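Local coordinates for (R)-specific secondary-alkylsulfatase (Pseudomonas sp., PDB 4AXH), which hydrolyses (R)-secondary alkyl sulfates enantioselectively and with strict inversion of configuration, releasing (S)-secondary alcohols and sulfate at a two-zinc site, at residues Asp33-Ser38 and Ala504-Gly509; Leu500-Met505 and Glu527-Val532; Leu508-Glu513 and Met520-Ala525. All coordinates share one frame; numbering follows the deposited sequence.

All three contacts use helix 495-511 of the alkylsulfatase dimerisation region. Interactions 2 and 3 join it to helix 515-529, near the open end of the hairpin and beside its turn, respectively; both are buried and mainly apolar, and both reach the second subunit. Interaction 1 is partly exposed and polar: the N-terminal loop 33-38 lies on another side of the same helix and is held by carboxylate and amide groups. The chemistries meet at the boundary. Glu506 of interaction 1 and Asp503 of interaction 2 both pair with Arg529, Lys35 adds a second charge to Asp503, and Tyr510 of interaction 3 bonds to the loop through Lys35 O.

Interaction 1: Asp33-Ser38 and Ala504-Gly509; sequences DSKPAS and AMEQLG
Ser34 meets Glu506 first as the N-terminal loop runs past helix 495-511. Its OG, anti to the backbone N (chi1 -179°), lies 3.3 Å from Glu506 OE2, close enough for a hydrogen bond, although the hydroxyl also has Tyr510 OH nearby. The Glu506 chain leaves the helix extended and brings its carboxylate up to the loop backbone: OE1 is 3.0 Å from Lys35 N. The stronger partner of this carboxylate is Arg529, which forms a salt bridge with OE2.

At Lys35 the inner part of the side chain does the touching, CB lying 3.4 Å from Glu506 OE1. The chain then bends and crosses the Glu506 side chain at about a right angle, carrying NZ away to a salt bridge with Asp503, one helical turn earlier. Pro36 contributes its carbonyl. Gln507 NE2 donates to Pro36 O at 2.9 Å, with the acceptor close to the amide plane. On the other half of the same amide, Gln507 OE1 accepts from Ser38 N at 3.1 Å (N-H...O 159°). One carboxamide thus grips the backbone before and after Ala37 and fixes the loop's course there. The bend of the Gln507 chain at chi2 (-57°) turns the amide toward both groups. Thr41 supplies OE1 with a further hydrogen bond from the first turn of the next helix.

Ser38 OG is also near Gln507 OE1, a weak contact at 3.4 Å; its stronger partner is Tyr477 OH on helix 477-490. The same hydroxyl makes a weak bond to Thr41 N, and the arrangement therefore belongs to the N-cap of helix 39-48, with Ser38 as the capping residue.

Interaction 2: Leu500-Met505 and Glu527-Val532; sequences LQADAM and ELRHGV
The helical hairpin of the dimerisation region, formed by helices 495-511 and 515-529 running antiparallel, packs here through Ala502 and Leu528, whose CA atoms are 5.8 Å apart. Such close backbones are possible because Ala502 presents just a methyl group: its CB lies 3.8 Å from Leu528 CB. Beyond that point the branches of Leu528 spread out along the neighbouring helix. CD1 sits over the backbone at Ala502 N, while both methyls come equally close to the side-chain oxygen of Gln501, at 3.5 Å from Leu528 CD2 to Gln501 OE1. The Gln501 chain crosses Leu528 at about a right angle, and its NE2 makes a weak bond to Val481 O on helix 477-490. Further along the helix, Met505 CE touches Leu528 CD1 at 4.2 Å.

Arg529 closes the polar flank. Its CG is anti to the carbonyl carbon (chi1 -77°) and the chain stays extended to NE, so its aliphatic part and NE pass alongside the Ala502 methyl, 3.5 Å from Ala502 CB to Arg529 NE, before the guanidinium reaches Asp503. There NH2 donates to Asp503 OD1 at 2.8 Å in a salt bridge with an N-H...O angle of 152°. The carboxylate is met on its anti side, by a donor tilted out of its plane, and stands nearly perpendicular to the guanidinium (84°), so one N-H rather than a two-pronged pairing makes the bridge. A water placed 2.7 Å from Asp503 OD1 also accepts a weak bond from Arg529 NE. With Lys35 and Glu506 the pair forms a four-charge cluster that would probably stabilise every member in its ionised state.

An apolar helix-helix seam edged by a salt bridge results, consistent with the TPR-like helical-hairpin fold assigned to this region.

Interaction 3: Leu508-Glu513 and Met520-Ala525; sequences LGYQTE and MYMTGA
Tyr521 lies against Leu508 and Gly509 from CB out to its ring. CB starts 4.2 Å from Gly509 CA, at the point where the two backbones come nearest, 5.5 Å between the CA atoms of Gly509 and Tyr521. With CG anti to the carbonyl carbon (chi1 -68°), the ring then swings along the opposing helix. Its CD2 comes within 3.9 Å of Gly509 N, obliquely to the ring, and the Thr512 methyl, CG2, comes up to the same CD2 near the ring plane. One position further, CE2 lies 3.9 Å from Leu508 CB, which sits over the ring face in a CH-pi contact, 4.0 Å from the centroid and 16° off the normal. At the far rim, over the same face, the Leu508 methyl CD1 comes near CE1, and CZ is still within touch of Leu508 CB.

This is the turn end of an antiparallel helical hairpin: helix 495-511 stops just before Thr512, and helix 515-529 starts three residues later and returns along it. Gly509, having no side chain, exposes its backbone to the partner helix. Tyr521 also packs on Leu442 of the second subunit, and its side chain is about 11 Å from that of Pro322, a sulfate-binding residue on which the adjacent Met520 rests.

Met522 reaches across on the other flank of Gly509. Its chain bends at chi2 (41°), and the terminal CE meets the Tyr510 ring obliquely, 3.5 Å from Tyr510 CE1. The Tyr510 hydroxyl points beyond the hairpin, where it is hydrogen-bonded to Gln242 and to Lys35 O in the N-terminal loop.

Interaction 1: Asp33-Ser38 and Ala504-Gly509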
# COMPACT_ATOMS: atom_id res chain seq x y z
N ASP A 33 -4.99 -36.91 -13.44
CA ASP A 33 -5.39 -36.44 -14.76
C ASP A 33 -6.36 -35.25 -14.67
O ASP A 33 -7.05 -35.10 -13.66
CB ASP A 33 -6.02 -37.60 -15.58
CG ASP A 33 -5.36 -38.97 -15.39
OD1 ASP A 33 -5.60 -39.60 -14.33
OD2 ASP A 33 -4.62 -39.41 -16.32
N SER A 34 -6.40 -34.40 -15.72
CA SER A 34 -7.28 -33.22 -15.80
C SER A 34 -8.78 -33.64 -15.88
O SER A 34 -9.31 -33.92 -16.97
CB SER A 34 -6.89 -32.32 -16.96
OG SER A 34 -7.72 -31.17 -17.04
N LYS A 35 -9.44 -33.67 -14.71
CA LYS A 35 -10.85 -34.04 -14.53
C LYS A 35 -11.79 -33.14 -15.35
O LYS A 35 -11.50 -31.94 -15.47
CB LYS A 35 -11.24 -33.97 -13.05
CG LYS A 35 -10.21 -34.59 -12.11
CD LYS A 35 -10.40 -36.10 -11.91
CE LYS A 35 -9.14 -36.92 -12.13
NZ LYS A 35 -8.06 -36.53 -11.19
N PRO A 36 -12.89 -33.67 -15.95
CA PRO A 36 -13.77 -32.79 -16.73
C PRO A 36 -14.71 -31.98 -15.83
O PRO A 36 -14.57 -31.99 -14.59
CB PRO A 36 -14.53 -33.78 -17.63
CG PRO A 36 -14.64 -35.03 -16.80
CD PRO A 36 -13.41 -35.06 -15.90
N ALA A 37 -15.67 -31.26 -16.45
CA ALA A 37 -16.63 -30.44 -15.72
C ALA A 37 -17.56 -31.33 -14.89
O ALA A 37 -18.13 -32.31 -15.40
CB ALA A 37 -17.44 -29.59 -16.69
N SER A 38 -17.70 -30.99 -13.60
CA SER A 38 -18.60 -31.72 -12.74
C SER A 38 -20.04 -31.31 -13.10
O SER A 38 -20.24 -30.37 -13.89
CB SER A 38 -18.28 -31.46 -11.27
OG SER A 38 -18.77 -30.21 -10.81
N ALA A 504 -10.32 -29.70 -6.99
CA ALA A 504 -11.20 -28.64 -6.50
C ALA A 504 -10.80 -27.28 -7.07
O ALA A 504 -11.71 -26.55 -7.47
CB ALA A 504 -11.20 -28.61 -4.99
N MET A 505 -9.47 -26.96 -7.14
CA MET A 505 -8.88 -25.73 -7.73
C MET A 505 -9.23 -25.65 -9.20
O MET A 505 -9.63 -24.60 -9.67
CB MET A 505 -7.35 -25.74 -7.64
CG MET A 505 -6.81 -25.13 -6.39
SD MET A 505 -5.29 -24.24 -6.75
CE MET A 505 -4.67 -24.04 -5.08
N GLU A 506 -9.06 -26.78 -9.92
CA GLU A 506 -9.35 -26.96 -11.33
C GLU A 506 -10.79 -26.60 -11.66
O GLU A 506 -11.04 -25.94 -12.67
CB GLU A 506 -9.05 -28.41 -11.70
CG GLU A 506 -9.25 -28.78 -13.15
CD GLU A 506 -8.70 -30.16 -13.45
OE1 GLU A 506 -9.37 -31.16 -13.10
OE2 GLU A 506 -7.55 -30.22 -13.93
N GLN A 507 -11.75 -27.04 -10.80
CA GLN A 507 -13.19 -26.78 -10.91
C GLN A 507 -13.44 -25.29 -10.70
O GLN A 507 -14.25 -24.73 -11.44
CB GLN A 507 -14.02 -27.62 -9.92
CG GLN A 507 -14.09 -29.14 -10.21
CD GLN A 507 -14.62 -29.52 -11.57
OE1 GLN A 507 -15.74 -29.17 -11.96
NE2 GLN A 507 -13.84 -30.33 -12.31
N LEU A 508 -12.70 -24.64 -9.76
CA LEU A 508 -12.75 -23.19 -9.51
C LEU A 508 -12.26 -22.41 -10.75
O LEU A 508 -12.77 -21.32 -11.03
CB LEU A 508 -11.95 -22.77 -8.28
CG LEU A 508 -12.49 -23.25 -6.91
CD1 LEU A 508 -11.46 -22.99 -5.80
CD2 LEU A 508 -13.80 -22.59 -6.55
N GLY A 509 -11.29 -22.99 -11.46
CA GLY A 509 -10.72 -22.46 -12.69
C GLY A 509 -11.72 -22.58 -13.82
O GLY A 509 -11.86 -21.65 -14.62

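Interaction 2: Leu500-Met505 and Glu527-Val532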
# COMPACT_ATOMS: atom_id res chain seq x y z
N LEU A 500 -6.74 -34.11 -4.70
CA LEU A 500 -8.05 -33.60 -4.35
C LEU A 500 -8.06 -32.10 -4.39
O LEU A 500 -8.89 -31.55 -5.11
CB LEU A 500 -8.50 -34.12 -2.97
CG LEU A 500 -9.50 -35.33 -2.93
CD1 LEU A 500 -9.56 -36.12 -4.24
CD2 LEU A 500 -9.19 -36.25 -1.77
N GLN A 501 -7.08 -31.44 -3.72
CA GLN A 501 -6.99 -29.97 -3.75
C GLN A 501 -6.79 -29.46 -5.18
O GLN A 501 -7.36 -28.42 -5.53
CB GLN A 501 -5.93 -29.42 -2.81
CG GLN A 501 -6.31 -28.03 -2.29
CD GLN A 501 -5.13 -27.11 -1.99
OE1 GLN A 501 -3.90 -27.61 -2.08
NE2 GLN A 501 -5.31 -25.93 -1.69
N ALA A 502 -6.05 -30.20 -6.02
CA ALA A 502 -5.83 -29.84 -7.42
C ALA A 502 -7.13 -29.96 -8.20
O ALA A 502 -7.41 -29.09 -9.02
CB ALA A 502 -4.76 -30.72 -8.03
N ASP A 503 -7.94 -31.00 -7.90
CA ASP A 503 -9.24 -31.26 -8.54
C ASP A 503 -10.25 -30.16 -8.25
O ASP A 503 -10.96 -29.72 -9.17
CB ASP A 503 -9.80 -32.64 -8.11
CG ASP A 503 -9.24 -33.87 -8.84
OD1 ASP A 503 -8.17 -33.76 -9.49
OD2 ASP A 503 -9.88 -34.95 -8.78
N ALA A 504 -10.32 -29.70 -6.99
CA ALA A 504 -11.20 -28.64 -6.50
C ALA A 504 -10.80 -27.28 -7.07
O ALA A 504 -11.71 -26.55 -7.47
CB ALA A 504 -11.20 -28.61 -4.99
N MET A 505 -9.47 -26.96 -7.14
CA MET A 505 -8.88 -25.73 -7.73
C MET A 505 -9.23 -25.65 -9.20
O MET A 505 -9.63 -24.60 -9.67
CB MET A 505 -7.35 -25.74 -7.64
CG MET A 505 -6.81 -25.13 -6.39
SD MET A 505 -5.29 -24.24 -6.75
CE MET A 505 -4.67 -24.04 -5.08
N GLU A 527 0.99 -27.85 -10.50
CA GLU A 527 2.09 -28.03 -9.54
C GLU A 527 1.74 -28.92 -8.35
O GLU A 527 2.63 -29.58 -7.80
CB GLU A 527 2.65 -26.70 -9.04
CG GLU A 527 3.37 -25.82 -10.05
CD GLU A 527 4.07 -24.61 -9.45
OE1 GLU A 527 3.95 -24.38 -8.22
OE2 GLU A 527 4.77 -23.90 -10.21
N LEU A 528 0.45 -28.96 -7.95
CA LEU A 528 -0.02 -29.79 -6.83
C LEU A 528 0.09 -31.24 -7.25
O LEU A 528 0.51 -32.08 -6.47
CB LEU A 528 -1.47 -29.48 -6.48
CG LEU A 528 -1.67 -28.36 -5.48
CD1 LEU A 528 -3.11 -27.86 -5.53
CD2 LEU A 528 -1.23 -28.78 -4.05
N ARG A 529 -0.24 -31.51 -8.51
CA ARG A 529 -0.19 -32.81 -9.12
C ARG A 529 1.25 -33.24 -9.42
O ARG A 529 1.63 -34.37 -9.12
CB ARG A 529 -1.03 -32.82 -10.40
CG ARG A 529 -2.52 -32.91 -10.13
CD ARG A 529 -3.33 -32.45 -11.31
NE ARG A 529 -4.77 -32.51 -11.02
CZ ARG A 529 -5.72 -32.12 -11.85
NH1 ARG A 529 -5.41 -31.64 -13.05
NH2 ARG A 529 -7.00 -32.21 -11.50
N HIS A 530 2.05 -32.33 -10.00
CA HIS A 530 3.42 -32.64 -10.43
C HIS A 530 4.47 -31.84 -9.66
O HIS A 530 5.07 -32.36 -8.72
CB HIS A 530 3.53 -32.53 -11.96
CG HIS A 530 2.37 -33.17 -12.68
ND1 HIS A 530 2.29 -34.55 -12.84
CD2 HIS A 530 1.25 -32.61 -13.18
CE1 HIS A 530 1.14 -34.78 -13.46
NE2 HIS A 530 0.48 -33.64 -13.69
N GLY A 531 4.66 -30.58 -10.02
CA GLY A 531 5.64 -29.71 -9.37
C GLY A 531 6.21 -28.68 -10.32
O GLY A 531 5.70 -28.49 -11.43
N VAL A 532 7.28 -28.01 -9.88
CA VAL A 532 7.94 -26.94 -10.64
C VAL A 532 8.97 -27.45 -11.70
O VAL A 532 9.87 -28.20 -11.33
CB VAL A 532 8.42 -25.78 -9.71
CG1 VAL A 532 9.37 -26.26 -8.61
CG2 VAL A 532 9.03 -24.63 -10.49
O HOH W 1 -5.71 -34.76 -9.91

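Interaction 3: Leu508-Glu513 and Met520-Ala525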
# COMPACT_ATOMS: atom_id res chain seq x y z
N LEU A 508 -12.70 -24.64 -9.76
CA LEU A 508 -12.75 -23.19 -9.51
C LEU A 508 -12.26 -22.41 -10.75
O LEU A 508 -12.77 -21.32 -11.03
CB LEU A 508 -11.95 -22.77 -8.28
CG LEU A 508 -12.49 -23.25 -6.91
CD1 LEU A 508 -11.46 -22.99 -5.80
CD2 LEU A 508 -13.80 -22.59 -6.55
N GLY A 509 -11.29 -22.99 -11.46
CA GLY A 509 -10.72 -22.46 -12.69
C GLY A 509 -11.72 -22.58 -13.82
O GLY A 509 -11.86 -21.65 -14.62
N TYR A 510 -12.44 -23.74 -13.88
CA TYR A 510 -13.49 -23.98 -14.87
C TYR A 510 -14.66 -23.01 -14.65
O TYR A 510 -15.37 -22.69 -15.59
CB TYR A 510 -14.02 -25.43 -14.75
CG TYR A 510 -13.08 -26.54 -15.18
CD1 TYR A 510 -12.05 -26.30 -16.09
CD2 TYR A 510 -13.24 -27.84 -14.71
CE1 TYR A 510 -11.19 -27.32 -16.50
CE2 TYR A 510 -12.37 -28.87 -15.09
CZ TYR A 510 -11.34 -28.60 -15.99
OH TYR A 510 -10.47 -29.59 -16.38
N GLN A 511 -14.84 -22.56 -13.39
CA GLN A 511 -15.95 -21.71 -12.96
C GLN A 511 -15.72 -20.20 -13.09
O GLN A 511 -16.66 -19.49 -13.42
CB GLN A 511 -16.37 -22.06 -11.51
CG GLN A 511 -17.27 -23.29 -11.38
CD GLN A 511 -17.61 -23.61 -9.95
OE1 GLN A 511 -17.59 -22.74 -9.05
NE2 GLN A 511 -17.94 -24.88 -9.70
N THR A 512 -14.51 -19.71 -12.74
CA THR A 512 -14.15 -18.28 -12.75
C THR A 512 -14.17 -17.57 -14.09
O THR A 512 -13.67 -18.08 -15.10
CB THR A 512 -12.86 -18.01 -11.98
OG1 THR A 512 -12.72 -16.60 -11.85
CG2 THR A 512 -11.62 -18.57 -12.67
N GLU A 513 -14.73 -16.34 -14.05
CA GLU A 513 -14.86 -15.38 -15.15
C GLU A 513 -13.50 -14.70 -15.41
O GLU A 513 -13.20 -14.28 -16.54
CB GLU A 513 -15.90 -14.33 -14.75
CG GLU A 513 -15.96 -13.10 -15.63
CD GLU A 513 -17.22 -12.30 -15.46
OE1 GLU A 513 -17.66 -12.11 -14.31
OE2 GLU A 513 -17.77 -11.85 -16.50
N MET A 520 -4.06 -18.81 -12.54
CA MET A 520 -3.53 -19.12 -11.19
C MET A 520 -3.98 -20.49 -10.69
O MET A 520 -3.13 -21.33 -10.41
CB MET A 520 -3.85 -18.02 -10.16
CG MET A 520 -3.24 -16.67 -10.48
SD MET A 520 -3.59 -15.43 -9.17
CE MET A 520 -4.85 -14.57 -9.88
N TYR A 521 -5.30 -20.74 -10.59
CA TYR A 521 -5.85 -22.02 -10.13
C TYR A 521 -5.29 -23.14 -10.97
O TYR A 521 -4.83 -24.12 -10.40
CB TYR A 521 -7.38 -22.04 -10.18
CG TYR A 521 -8.07 -21.12 -9.20
CD1 TYR A 521 -7.75 -21.15 -7.84
CD2 TYR A 521 -9.17 -20.36 -9.58
CE1 TYR A 521 -8.43 -20.34 -6.92
CE2 TYR A 521 -9.86 -19.56 -8.67
CZ TYR A 521 -9.49 -19.55 -7.34
OH TYR A 521 -10.17 -18.76 -6.44
N MET A 522 -5.26 -22.96 -12.31
CA MET A 522 -4.69 -23.94 -13.25
C MET A 522 -3.18 -24.23 -13.00
O MET A 522 -2.78 -25.40 -13.01
CB MET A 522 -4.96 -23.52 -14.70
CG MET A 522 -6.04 -24.35 -15.44
SD MET A 522 -7.55 -24.81 -14.51
CE MET A 522 -8.71 -24.88 -15.82
N THR A 523 -2.36 -23.18 -12.73
CA THR A 523 -0.94 -23.34 -12.43
C THR A 523 -0.82 -24.06 -11.12
O THR A 523 0.03 -24.93 -10.98
CB THR A 523 -0.21 -21.99 -12.48
OG1 THR A 523 -0.44 -21.36 -13.76
CG2 THR A 523 1.30 -22.15 -12.25
N GLY A 524 -1.73 -23.73 -10.20
CA GLY A 524 -1.87 -24.34 -8.88
C GLY A 524 -2.17 -25.82 -8.95
O GLY A 524 -1.46 -26.62 -8.34
N ALA A 525 -3.20 -26.20 -9.72
CA ALA A 525 -3.62 -27.58 -9.91
C ALA A 525 -2.50 -28.44 -10.54
O ALA A 525 -2.25 -29.54 -10.06
CB ALA A 525 -4.88 -27.64 -10.74